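Local coordinates for protein beta sliding clamp (Caulobacter crescentus, PDB 5WCE) that probably confers processivity on DNA replication by closing as a ring-shaped head-to-tail dimer around DNA and tethering polymerases and other proteins to it, at residues P35-I40 against S52-D57; R263-I268 against R352-A357; V138-L143 against E221-T226; L10-A15 against G64-D69. All blocks are in the same frame, centred on the assembly; numbering follows the deposited sequence.

Contact 1 of 4, residues P35-I40 against S52-D57; sequences PILSNI and SATDLD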
loop_
_atom_site.group_PDB
_atom_site.type_symbol
_atom_site.label_atom_id
_atom_site.label_comp_id
_atom_site.label_asym_id
_atom_site.label_seq_id
_atom_site.Cartn_x
_atom_site.Cartn_y
_atom_site.Cartn_z
ATOM N N PRO A 35 -18.107 -21.719 -4.982
ATOM C CA PRO A 35 -18.534 -21.088 -3.725
ATOM C C PRO A 35 -18.027 -21.788 -2.480
ATOM O O PRO A 35 -17.609 -21.126 -1.555
ATOM C CB PRO A 35 -20.048 -21.139 -3.808
ATOM C CG PRO A 35 -20.334 -21.063 -5.268
ATOM C CD PRO A 35 -19.229 -21.841 -5.935
ATOM N N ILE A 36 -17.998 -23.104 -2.465
ATOM C CA ILE A 36 -17.597 -23.769 -1.232
ATOM C C ILE A 36 -16.118 -23.508 -0.853
ATOM O O ILE A 36 -15.760 -23.499 0.323
ATOM C CB ILE A 36 -17.985 -25.271 -1.192
ATOM C CG1 ILE A 36 -17.916 -25.722 0.276
ATOM C CG2 ILE A 36 -17.039 -26.083 -2.093
ATOM C CD1 ILE A 36 -18.703 -26.920 0.607
ATOM N N LEU A 37 -15.272 -23.190 -1.832
ATOM C CA LEU A 37 -13.883 -22.894 -1.550
ATOM C C LEU A 37 -13.716 -21.514 -0.936
ATOM O O LEU A 37 -12.673 -21.219 -0.412
ATOM C CB LEU A 37 -13.041 -22.988 -2.830
ATOM C CG LEU A 37 -13.051 -24.340 -3.554
ATOM C CD1 LEU A 37 -12.000 -24.298 -4.674
ATOM C CD2 LEU A 37 -12.696 -25.452 -2.576
ATOM N N SER A 38 -14.762 -20.695 -0.934
ATOM C CA SER A 38 -14.767 -19.454 -0.173
ATOM C C SER A 38 -15.126 -19.691 1.291
ATOM O O SER A 38 -15.051 -18.746 2.062
ATOM C CB SER A 38 -15.809 -18.456 -0.778
ATOM O OG SER A 38 -15.204 -17.921 -1.941
ATOM N N ASN A 39 -15.511 -20.914 1.662
ATOM C CA ASN A 39 -15.981 -21.191 3.005
ATOM C C ASN A 39 -14.960 -21.798 3.938
ATOM O O ASN A 39 -13.934 -22.419 3.500
ATOM C CB ASN A 39 -17.247 -22.059 2.975
ATOM C CG ASN A 39 -18.475 -21.271 2.531
ATOM O OD1 ASN A 39 -18.351 -20.147 2.086
ATOM N ND2 ASN A 39 -19.668 -21.876 2.646
ATOM N N ILE A 40 -15.236 -21.623 5.235
ATOM C CA ILE A 40 -14.532 -22.336 6.293
ATOM C C ILE A 40 -15.414 -23.481 6.758
ATOM O O ILE A 40 -16.610 -23.307 6.959
ATOM C CB ILE A 40 -14.142 -21.414 7.482
ATOM C CG1 ILE A 40 -12.999 -20.504 7.092
ATOM C CG2 ILE A 40 -13.699 -22.204 8.722
ATOM C CD1 ILE A 40 -12.759 -19.297 8.016
ATOM N N SER A 52 -11.224 -25.221 9.170
ATOM C CA SER A 52 -10.450 -25.677 8.007
ATOM C C SER A 52 -10.770 -24.788 6.799
ATOM O O SER A 52 -11.930 -24.393 6.576
ATOM C CB SER A 52 -10.766 -27.162 7.774
ATOM O OG SER A 52 -10.223 -27.568 6.565
ATOM N N ALA A 53 -9.739 -24.422 6.039
ATOM C CA ALA A 53 -9.936 -23.754 4.772
ATOM C C ALA A 53 -8.949 -24.294 3.764
ATOM O O ALA A 53 -7.870 -24.790 4.139
ATOM C CB ALA A 53 -9.809 -22.261 4.931
ATOM N N THR A 54 -9.315 -24.201 2.505
ATOM C CA THR A 54 -8.459 -24.753 1.426
ATOM C C THR A 54 -8.597 -24.030 0.097
ATOM O O THR A 54 -9.618 -23.413 -0.197
ATOM C CB THR A 54 -8.828 -26.242 1.198
ATOM O OG1 THR A 54 -7.874 -26.886 0.349
ATOM C CG2 THR A 54 -10.224 -26.398 0.597
ATOM N N ASP A 55 -7.557 -24.159 -0.730
ATOM C CA ASP A 55 -7.624 -23.745 -2.124
ATOM C C ASP A 55 -7.421 -24.935 -3.050
ATOM O O ASP A 55 -7.090 -24.776 -4.246
ATOM C CB ASP A 55 -6.627 -22.636 -2.397
ATOM C CG ASP A 55 -5.169 -23.106 -2.267
ATOM O OD1 ASP A 55 -4.948 -24.340 -2.021
ATOM O OD2 ASP A 55 -4.293 -22.245 -2.454
ATOM N N LEU A 56 -7.587 -26.128 -2.491
ATOM C CA LEU A 56 -7.352 -27.414 -3.175
ATOM C C LEU A 56 -5.882 -27.845 -3.229
ATOM O O LEU A 56 -5.627 -29.048 -3.156
ATOM C CB LEU A 56 -8.004 -27.554 -4.560
ATOM C CG LEU A 56 -9.531 -27.305 -4.667
ATOM C CD1 LEU A 56 -9.969 -27.287 -6.107
ATOM C CD2 LEU A 56 -10.281 -28.345 -3.859
ATOM N N ASP A 57 -4.941 -26.923 -3.339
ATOM C CA ASP A 57 -3.512 -27.270 -3.248
ATOM C C ASP A 57 -3.058 -27.458 -1.822
ATOM O O ASP A 57 -2.238 -28.340 -1.517
ATOM C CB ASP A 57 -2.652 -26.207 -3.933
ATOM C CG ASP A 57 -2.883 -26.170 -5.436
ATOM O OD1 ASP A 57 -3.038 -27.239 -6.077
ATOM O OD2 ASP A 57 -2.957 -25.069 -5.978
HETATM O O HOH W 1 -11.872 -22.929 1.818
HETATM O O HOH W 2 -10.074 -20.983 -1.478
#

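Contact 2 of 4, residues R263-I268 against R352-A357; sequences RDNAKI and RFADPA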
loop_
_atom_site.group_PDB
_atom_site.type_symbol
_atom_site.label_atom_id
_atom_site.label_comp_id
_atom_site.label_asym_id
_atom_site.label_seq_id
_atom_site.Cartn_x
_atom_site.Cartn_y
_atom_site.Cartn_z
ATOM N N ARG A 263 31.771 -24.045 -9.058
ATOM C CA ARG A 263 32.713 -24.506 -8.020
ATOM C C ARG A 263 34.092 -23.952 -8.190
ATOM O O ARG A 263 34.831 -23.865 -7.211
ATOM C CB ARG A 263 32.827 -26.023 -8.057
ATOM C CG ARG A 263 31.547 -26.750 -7.716
ATOM C CD ARG A 263 31.730 -28.258 -7.923
ATOM N NE ARG A 263 30.580 -28.955 -7.356
ATOM N N ASP A 264 34.446 -23.601 -9.412
ATOM C CA ASP A 264 35.828 -23.306 -9.755
ATOM C C ASP A 264 36.069 -21.866 -10.141
ATOM O O ASP A 264 37.118 -21.586 -10.692
ATOM C CB ASP A 264 36.230 -24.225 -10.921
ATOM C CG ASP A 264 36.039 -25.695 -10.590
ATOM O OD1 ASP A 264 36.302 -26.065 -9.426
ATOM O OD2 ASP A 264 35.609 -26.462 -11.483
ATOM N N ASN A 265 35.115 -20.950 -9.899
ATOM C CA ASN A 265 35.307 -19.563 -10.357
ATOM C C ASN A 265 36.502 -18.910 -9.645
ATOM O O ASN A 265 36.510 -18.837 -8.442
ATOM C CB ASN A 265 34.054 -18.687 -10.119
ATOM C CG ASN A 265 32.946 -18.933 -11.129
ATOM O OD1 ASN A 265 32.989 -19.903 -11.897
ATOM N ND2 ASN A 265 31.903 -18.058 -11.114
ATOM N N ALA A 266 37.491 -18.434 -10.391
ATOM C CA ALA A 266 38.807 -18.053 -9.807
ATOM C C ALA A 266 38.999 -16.543 -9.682
ATOM O O ALA A 266 39.898 -16.133 -8.964
ATOM C CB ALA A 266 39.942 -18.646 -10.660
ATOM N N LYS A 267 38.189 -15.715 -10.335
ATOM C CA LYS A 267 38.311 -14.249 -10.203
ATOM C C LYS A 267 37.486 -13.835 -8.972
ATOM O O LYS A 267 36.247 -13.727 -9.041
ATOM C CB LYS A 267 37.826 -13.514 -11.438
ATOM C CG LYS A 267 38.628 -13.814 -12.681
ATOM C CD LYS A 267 38.044 -13.093 -13.877
ATOM C CE LYS A 267 38.953 -13.184 -15.102
ATOM N NZ LYS A 267 38.834 -14.559 -15.640
ATOM N N ILE A 268 38.175 -13.664 -7.849
ATOM C CA ILE A 268 37.505 -13.446 -6.587
ATOM C C ILE A 268 37.651 -12.001 -6.228
ATOM O O ILE A 268 38.737 -11.473 -6.283
ATOM C CB ILE A 268 38.058 -14.367 -5.496
ATOM C CG1 ILE A 268 37.864 -15.833 -5.965
ATOM C CG2 ILE A 268 37.364 -14.075 -4.164
ATOM C CD1 ILE A 268 38.392 -16.891 -5.049
ATOM N N ARG A 352 32.518 -14.355 -6.869
ATOM C CA ARG A 352 33.434 -15.221 -7.637
ATOM C C ARG A 352 32.991 -15.324 -9.090
ATOM O O ARG A 352 31.925 -15.872 -9.398
ATOM C CB ARG A 352 33.558 -16.599 -7.008
ATOM C CG ARG A 352 33.879 -16.502 -5.526
ATOM C CD ARG A 352 34.272 -17.858 -4.951
ATOM N NE ARG A 352 34.459 -17.740 -3.513
ATOM C CZ ARG A 352 34.502 -18.767 -2.667
ATOM N NH1 ARG A 352 34.383 -20.022 -3.096
ATOM N NH2 ARG A 352 34.682 -18.558 -1.366
ATOM N N PHE A 353 33.827 -14.823 -9.987
ATOM C CA PHE A 353 33.529 -14.767 -11.403
ATOM C C PHE A 353 34.426 -15.723 -12.180
ATOM O O PHE A 353 35.532 -16.063 -11.726
ATOM C CB PHE A 353 33.824 -13.353 -11.961
ATOM C CG PHE A 353 33.103 -12.215 -11.292
ATOM C CD1 PHE A 353 33.640 -11.564 -10.202
ATOM C CD2 PHE A 353 31.893 -11.752 -11.802
ATOM C CE1 PHE A 353 32.986 -10.486 -9.609
ATOM C CE2 PHE A 353 31.248 -10.656 -11.194
ATOM C CZ PHE A 353 31.787 -10.028 -10.117
ATOM N N ALA A 354 33.933 -16.191 -13.314
ATOM C CA ALA A 354 34.762 -16.941 -14.283
ATOM C C ALA A 354 34.884 -16.032 -15.510
ATOM O O ALA A 354 35.669 -15.111 -15.470
ATOM C CB ALA A 354 34.192 -18.298 -14.588
ATOM N N ASP A 355 34.139 -16.257 -16.583
ATOM C CA ASP A 355 34.147 -15.355 -17.745
ATOM C C ASP A 355 32.831 -14.582 -17.737
ATOM O O ASP A 355 31.934 -14.894 -16.912
ATOM C CB ASP A 355 34.384 -16.128 -19.045
ATOM C CG ASP A 355 33.385 -17.185 -19.280
ATOM O OD1 ASP A 355 32.268 -16.865 -19.702
ATOM O OD2 ASP A 355 33.713 -18.364 -19.026
ATOM N N PRO A 356 32.687 -13.573 -18.633
ATOM C CA PRO A 356 31.452 -12.782 -18.605
ATOM C C PRO A 356 30.180 -13.533 -19.009
ATOM O O PRO A 356 29.112 -12.998 -18.826
ATOM C CB PRO A 356 31.739 -11.658 -19.615
ATOM C CG PRO A 356 33.219 -11.477 -19.502
ATOM C CD PRO A 356 33.751 -12.869 -19.406
ATOM N N ALA A 357 30.309 -14.711 -19.624
ATOM C CA ALA A 357 29.169 -15.518 -20.071
ATOM C C ALA A 357 28.771 -16.564 -19.011
ATOM O O ALA A 357 27.754 -17.237 -19.187
ATOM C CB ALA A 357 29.489 -16.201 -21.387
#

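Contact 3 of 4, residues V138-L143 against E221-T226; sequences VDTNEL and ESAGET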
loop_
_atom_site.group_PDB
_atom_site.type_symbol
_atom_site.label_atom_id
_atom_site.label_comp_id
_atom_site.label_asym_id
_atom_site.label_seq_id
_atom_site.Cartn_x
_atom_site.Cartn_y
_atom_site.Cartn_z
ATOM N N VAL A 138 11.656 -29.149 13.759
ATOM C CA VAL A 138 12.589 -28.218 13.175
ATOM C C VAL A 138 12.557 -26.940 13.959
ATOM O O VAL A 138 11.498 -26.333 14.144
ATOM C CB VAL A 138 12.298 -27.921 11.676
ATOM C CG1 VAL A 138 13.417 -27.093 11.078
ATOM C CG2 VAL A 138 12.105 -29.234 10.913
ATOM N N ASP A 139 13.731 -26.492 14.393
ATOM C CA ASP A 139 13.805 -25.183 15.026
ATOM C C ASP A 139 13.168 -24.087 14.156
ATOM O O ASP A 139 13.494 -23.933 12.960
ATOM C CB ASP A 139 15.276 -24.845 15.355
ATOM C CG ASP A 139 15.391 -23.536 16.033
ATOM O OD1 ASP A 139 15.358 -22.461 15.387
ATOM O OD2 ASP A 139 15.454 -23.564 17.251
ATOM N N THR A 140 12.281 -23.306 14.746
ATOM C CA THR A 140 11.455 -22.376 14.007
ATOM C C THR A 140 12.253 -21.258 13.359
ATOM O O THR A 140 11.992 -20.865 12.221
ATOM C CB THR A 140 10.359 -21.754 14.918
ATOM O OG1 THR A 140 9.492 -22.793 15.423
ATOM C CG2 THR A 140 9.529 -20.766 14.169
ATOM N N ASN A 141 13.179 -20.707 14.126
ATOM C CA ASN A 141 14.058 -19.647 13.604
ATOM C C ASN A 141 14.931 -20.156 12.456
ATOM O O ASN A 141 15.095 -19.456 11.476
ATOM C CB ASN A 141 14.896 -19.055 14.736
ATOM C CG ASN A 141 14.069 -18.133 15.657
ATOM O OD1 ASN A 141 13.072 -17.486 15.255
ATOM N ND2 ASN A 141 14.514 -18.044 16.876
ATOM N N GLU A 142 15.446 -21.381 12.582
ATOM C CA GLU A 142 16.137 -22.072 11.507
ATOM C C GLU A 142 15.278 -22.197 10.241
ATOM O O GLU A 142 15.772 -21.890 9.127
ATOM C CB GLU A 142 16.661 -23.414 11.957
ATOM C CG GLU A 142 17.793 -23.352 12.989
ATOM C CD GLU A 142 19.020 -22.655 12.418
ATOM O OE1 GLU A 142 19.699 -23.265 11.607
ATOM O OE2 GLU A 142 19.275 -21.503 12.777
ATOM N N LEU A 143 14.005 -22.614 10.400
ATOM C CA LEU A 143 13.135 -22.754 9.245
ATOM C C LEU A 143 12.855 -21.405 8.605
ATOM O O LEU A 143 12.829 -21.264 7.356
ATOM C CB LEU A 143 11.855 -23.509 9.641
ATOM C CG LEU A 143 10.963 -24.040 8.545
ATOM C CD1 LEU A 143 11.795 -24.893 7.601
ATOM C CD2 LEU A 143 9.831 -24.871 9.211
ATOM N N GLU A 221 5.310 -16.929 11.976
ATOM C CA GLU A 221 5.445 -15.706 12.776
ATOM C C GLU A 221 4.815 -15.865 14.175
ATOM O O GLU A 221 5.297 -15.247 15.111
ATOM C CB GLU A 221 4.971 -14.441 12.060
ATOM C CG GLU A 221 5.841 -13.225 12.413
ATOM C CD GLU A 221 7.191 -13.204 11.693
ATOM O OE1 GLU A 221 7.302 -12.527 10.660
ATOM O OE2 GLU A 221 8.149 -13.869 12.129
ATOM N N SER A 222 3.793 -16.719 14.320
ATOM C CA SER A 222 3.101 -16.962 15.607
ATOM C C SER A 222 3.451 -18.315 16.254
ATOM O O SER A 222 2.819 -18.684 17.257
ATOM C CB SER A 222 1.585 -16.953 15.375
ATOM O OG SER A 222 1.088 -15.807 14.686
ATOM N N ALA A 223 4.432 -19.053 15.713
ATOM C CA ALA A 223 4.752 -20.398 16.182
ATOM C C ALA A 223 5.564 -20.375 17.451
ATOM O O ALA A 223 5.987 -19.331 17.876
ATOM C CB ALA A 223 5.512 -21.177 15.091
ATOM N N GLY A 224 5.798 -21.558 18.014
ATOM C CA GLY A 224 6.642 -21.775 19.186
ATOM C C GLY A 224 8.100 -22.020 18.840
ATOM O O GLY A 224 8.570 -21.579 17.781
ATOM N N GLU A 225 8.815 -22.746 19.689
ATOM C CA GLU A 225 10.266 -22.958 19.470
ATOM C C GLU A 225 10.569 -23.821 18.244
ATOM O O GLU A 225 11.616 -23.658 17.585
ATOM C CB GLU A 225 10.926 -23.631 20.700
ATOM C CG GLU A 225 11.050 -22.761 21.961
ATOM C CD GLU A 225 12.055 -21.616 21.809
ATOM O OE1 GLU A 225 13.259 -21.789 22.149
ATOM O OE2 GLU A 225 11.638 -20.537 21.335
ATOM N N THR A 226 9.678 -24.788 17.983
ATOM C CA THR A 226 9.830 -25.676 16.854
ATOM C C THR A 226 8.542 -25.762 16.052
ATOM O O THR A 226 7.459 -25.413 16.518
ATOM C CB THR A 226 10.297 -27.091 17.251
ATOM O OG1 THR A 226 9.324 -27.713 18.054
ATOM C CG2 THR A 226 11.598 -27.069 18.034
#

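Contact 4 of 4, residues L10-A15 against G64-D69; sequences LTIERA and GFAQID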
loop_
_atom_site.group_PDB
_atom_site.type_symbol
_atom_site.label_atom_id
_atom_site.label_comp_id
_atom_site.label_asym_id
_atom_site.label_seq_id
_atom_site.Cartn_x
_atom_site.Cartn_y
_atom_site.Cartn_z
ATOM N N LEU A 10 -22.763 -23.255 20.064
ATOM C CA LEU A 10 -21.590 -23.006 20.902
ATOM C C LEU A 10 -21.396 -21.568 21.227
ATOM O O LEU A 10 -21.929 -20.689 20.537
ATOM C CB LEU A 10 -20.321 -23.556 20.215
ATOM C CG LEU A 10 -19.913 -22.853 18.905
ATOM C CD1 LEU A 10 -18.979 -21.681 19.166
ATOM C CD2 LEU A 10 -19.282 -23.787 17.897
ATOM N N THR A 11 -20.577 -21.324 22.239
ATOM C CA THR A 11 -20.119 -20.012 22.574
ATOM C C THR A 11 -18.591 -20.044 22.581
ATOM O O THR A 11 -18.008 -21.020 23.034
ATOM C CB THR A 11 -20.704 -19.560 23.916
ATOM O OG1 THR A 11 -22.147 -19.511 23.768
ATOM C CG2 THR A 11 -20.220 -18.154 24.301
ATOM N N ILE A 12 -17.979 -18.970 22.080
ATOM C CA ILE A 12 -16.536 -18.844 21.979
ATOM C C ILE A 12 -16.120 -17.401 22.190
ATOM O O ILE A 12 -16.829 -16.460 21.767
ATOM C CB ILE A 12 -16.024 -19.408 20.616
ATOM C CG1 ILE A 12 -14.512 -19.338 20.526
ATOM C CG2 ILE A 12 -16.652 -18.692 19.424
ATOM C CD1 ILE A 12 -13.960 -20.080 19.348
ATOM N N GLU A 13 -14.974 -17.211 22.851
ATOM C CA GLU A 13 -14.458 -15.862 23.058
ATOM C C GLU A 13 -14.028 -15.253 21.736
ATOM O O GLU A 13 -13.411 -15.912 20.909
ATOM C CB GLU A 13 -13.309 -15.843 24.081
ATOM C CG GLU A 13 -13.847 -16.176 25.476
ATOM C CD GLU A 13 -12.774 -16.191 26.570
ATOM O OE1 GLU A 13 -11.541 -16.218 26.288
ATOM O OE2 GLU A 13 -13.201 -16.197 27.745
ATOM N N ARG A 14 -14.353 -13.970 21.562
ATOM C CA ARG A 14 -14.007 -13.224 20.337
ATOM C C ARG A 14 -12.513 -13.413 20.010
ATOM O O ARG A 14 -12.190 -13.731 18.883
ATOM C CB ARG A 14 -14.369 -11.737 20.463
ATOM C CG ARG A 14 -13.826 -10.884 19.311
ATOM C CD ARG A 14 -14.041 -9.403 19.560
ATOM N NE ARG A 14 -13.401 -8.635 18.510
ATOM C CZ ARG A 14 -12.118 -8.305 18.462
ATOM N NH1 ARG A 14 -11.272 -8.645 19.422
ATOM N NH2 ARG A 14 -11.669 -7.633 17.423
ATOM N N ALA A 15 -11.626 -13.234 20.999
ATOM C CA ALA A 15 -10.196 -13.292 20.724
ATOM C C ALA A 15 -9.797 -14.668 20.201
ATOM O O ALA A 15 -9.041 -14.761 19.236
ATOM C CB ALA A 15 -9.371 -12.906 21.937
ATOM N N GLY A 64 -9.739 -23.818 18.317
ATOM C CA GLY A 64 -9.861 -22.949 19.485
ATOM C C GLY A 64 -10.752 -23.575 20.530
ATOM O O GLY A 64 -11.612 -24.383 20.195
ATOM N N PHE A 65 -10.565 -23.180 21.794
ATOM C CA PHE A 65 -11.446 -23.643 22.878
ATOM C C PHE A 65 -12.796 -22.963 22.739
ATOM O O PHE A 65 -12.847 -21.775 22.362
ATOM C CB PHE A 65 -10.834 -23.310 24.220
ATOM C CG PHE A 65 -9.559 -24.059 24.492
ATOM C CD1 PHE A 65 -9.568 -25.468 24.564
ATOM C CD2 PHE A 65 -8.374 -23.372 24.652
ATOM C CE1 PHE A 65 -8.378 -26.161 24.816
ATOM C CE2 PHE A 65 -7.179 -24.069 24.887
ATOM C CZ PHE A 65 -7.201 -25.454 24.959
ATOM N N ALA A 66 -13.854 -23.721 23.000
ATOM C CA ALA A 66 -15.215 -23.200 22.951
ATOM C C ALA A 66 -16.099 -24.014 23.880
ATOM O O ALA A 66 -15.803 -25.187 24.171
ATOM C CB ALA A 66 -15.766 -23.285 21.552
ATOM N N GLN A 67 -17.186 -23.396 24.316
ATOM C CA GLN A 67 -18.210 -24.098 25.054
ATOM C C GLN A 67 -19.264 -24.645 24.076
ATOM O O GLN A 67 -20.071 -23.866 23.481
ATOM C CB GLN A 67 -18.837 -23.146 26.058
ATOM C CG GLN A 67 -19.775 -23.850 27.007
ATOM C CD GLN A 67 -20.958 -22.980 27.322
ATOM O OE1 GLN A 67 -20.985 -22.316 28.370
ATOM N NE2 GLN A 67 -21.917 -22.918 26.386
ATOM N N ILE A 68 -19.275 -25.973 23.915
ATOM C CA ILE A 68 -20.063 -26.635 22.894
ATOM C C ILE A 68 -21.326 -27.194 23.551
ATOM O O ILE A 68 -21.248 -28.098 24.374
ATOM C CB ILE A 68 -19.303 -27.775 22.201
ATOM C CG1 ILE A 68 -17.900 -27.333 21.643
ATOM C CG2 ILE A 68 -20.140 -28.369 21.082
ATOM C CD1 ILE A 68 -17.935 -26.130 20.789
ATOM N N ASP A 69 -22.485 -26.655 23.195
ATOM C CA ASP A 69 -23.738 -27.192 23.675
ATOM C C ASP A 69 -24.209 -28.290 22.787
ATOM O O ASP A 69 -24.697 -29.294 23.280
ATOM C CB ASP A 69 -24.795 -26.121 23.727
ATOM C CG ASP A 69 -24.429 -25.011 24.615
ATOM O OD1 ASP A 69 -23.835 -25.220 25.691
ATOM O OD2 ASP A 69 -24.765 -23.888 24.227
HETATM O O HOH W 3 -13.325 -19.462 23.954
#

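Contact 1 of 4, residues P35-I40 against S52-D57
Leu37 and Leu56 meet methyl against methyl, CD1 of Leu37 lying 3.9 Å from CD1 of Leu56, while the two side chains cross at about a right angle. The other methyl of Leu37, CD2, reaches CG2 of Thr54 at 4.1 Å. Leu37 is buried here, and only its partner Leu56 is open to solvent. The backbones come closest at the other end. There CA of Ile40 approaches Ser52 O to 3.3 Å in a CA-H...O contact, and CG2 of Ile40, anti to the backbone N (CG1 has chi1 -73°), comes within 3.5 Å of the same oxygen. Ile40 CG1 rests on the methyl of Ala53, and Leu21 and Val24 of helix 14-25 also touch this isoleucine. The segments belong to the beta hairpin of strands 39-45 and 48-54 in the N-terminal domain, with the 3-10 turn 35-38 leading into its first strand. Toward that turn the backbones part and waters fill the join. Water 1 accepts from Thr54 N at 2.9 Å and sits between Leu37 O and Asn39 O, 2.7 Å from the latter; water 2 donates to Leu37 O and to Thr54 O. At the end of the strand, Thr54 OG1 accepts from Leu56 N at 3.0 Å, an ST turn that bends the chain where Leu56 sets out toward Leu37; the same hydroxyl is hydrogen-bonded to Met58 O.

Contact 2 of 4, residues R263-I268 against R352-A357
Lys267 and Phe353 form an antiparallel hydrogen-bonded pair, with Phe353 N to Lys267 O at 2.8 Å and Lys267 N to Phe353 O at 3.0 Å, and because Ala266 also faces Phe353 the edge carries a classic beta bulge. Just before the bulge, Asn265 takes over with its side chain: ND2 donates to Arg352 O at 2.8 Å in an almost straight bond (178°). The acceptor lies in the plane of the amide, yet the donor stands 47° above the carbonyl plane. OD1 of Asn265 rests against CB of Ala354 at 3.4 Å. Since ND2 also bonds to Pro359 O, an alanine here would probably leave Arg352 O and Pro359 O without this shared amide donor. Lys267 runs extended as far as CE and then bends (chi4 75°), bringing NZ to Ala354 O at 3.2 Å, above that carbonyl's plane. Ile268 and Arg352 lie side by side on the face away from Lys267 and Phe353, CG1 of the isoleucine 4.1 Å from CG of the arginine, whose NE forms a salt bridge with Glu350. Strand 267-272 is outermost in its eight-stranded sheet within this chain; strand 348-353 lies between it and 360-364, and the Phe353 ring packs edge-to-face with Phe328 of strand 328-333.

Contact 3 of 4, residues V138-L143 against E221-T226
The hydroxyl OG1 of Thr140 donates to Gly224 O at 2.8 Å, approaching from 42° above the carbonyl plane. One residue along the loop, Glu225 O accepts from the backbone N of Thr140 at 2.9 Å, close to straight (168°). The two bonds work as a pair because OG1 stands beside the backbone N (chi1 -61°), so that hydroxyl and amide reach successive carbonyls of the same turn. The remaining branch of Thr140, CG2, meets the methyl of Ala223 at 4.1 Å and covers the loop a little further back. A valine in place of Thr140 would probably leave Gly224 O without its hydroxyl donor and the turn less firmly fixed to the helix start. On the strand side, Asp139 and Thr226 make an antiparallel non-hydrogen-bonded pair whose side chains diverge. CA of Thr226 comes to 3.2 Å from Val138 O in a CA-H...O contact, and its CB lies 3.4 Å from that oxygen. Regular pairing goes on one step further, where the backbone of Val138 bonds to that of Val227. The carboxylate of Asp139 instead serves the helix, the anti lone pair of OD1 accepting from Glu142 N at 3.0 Å. The loop that follows helix 210-220 is thus fastened to the point where strand 136-139, outermost in its sheet within this chain, gives way to helix 140-148: a strand-to-helix junction with an aspartate N-cap, in the central domain of the DNA-encircling fold.

Contact 4 of 4, residues L10-A15 against G64-D69
Thr11 and Gln67 pair strand 9-13 with strand 67-70, which lies outermost, within this chain, in the five-stranded antiparallel sheet of the N-terminal domain. The second partner is the far half of a broken strand: residues 58-65 run in the eight-stranded sheet, and after the break at Ala66 the chain joins this one. Thr11 N donates to Gln67 O at 2.9 Å, and Gln67 N returns a bond to Thr11 O at 2.8 Å. Next to this hydrogen-bonded pair comes the non-hydrogen-bonded one, Leu10 with Ile68, whose side chains lie side by side and point the same way. The second torsion of Ile68 (chi2 -52°) folds CD1 over so that it sits 3.6 Å from CB of Leu10, and CD2 of the leucine closes in on the same methyl at 4.0 Å. Both residues also touch Ala44 of strand 39-45, which places this face against the neighbouring sheet. Ala66 fills the step between the strand halves: its CB points at the partner strand, 3.5 Å from Thr11 O and 4.0 Å from CB of Ile12. Ile12 lays CG1 against Phe65 O at 3.5 Å. Past this point the strands separate and Glu13 takes the N-cap position of helix 14-25; a single water spans the opening, where it accepts from Glu13 N and donates to Phe65 O, the second bond being 2.8 Å long.

Contacts 1, 3 and 4 all reach one eight-stranded sheet that runs from the N-terminal into the central domain. Contact 1 falls within the chain between the two segments of contact 4; their centres are 22 Å apart and their nearest atoms about 9 Å. Contact 3 lies at the far edge of that sheet, its centre 26 Å from that of contact 1. Contact 2 stands alone, 61 Å from contact 4 between centres, in the sheet that joins the central and C-terminal domains. The two sheets share one strand order, and contacts 2 and 3 involve the corresponding outermost strands within this chain, 267-272 and 136-139, with centres 37 Å apart.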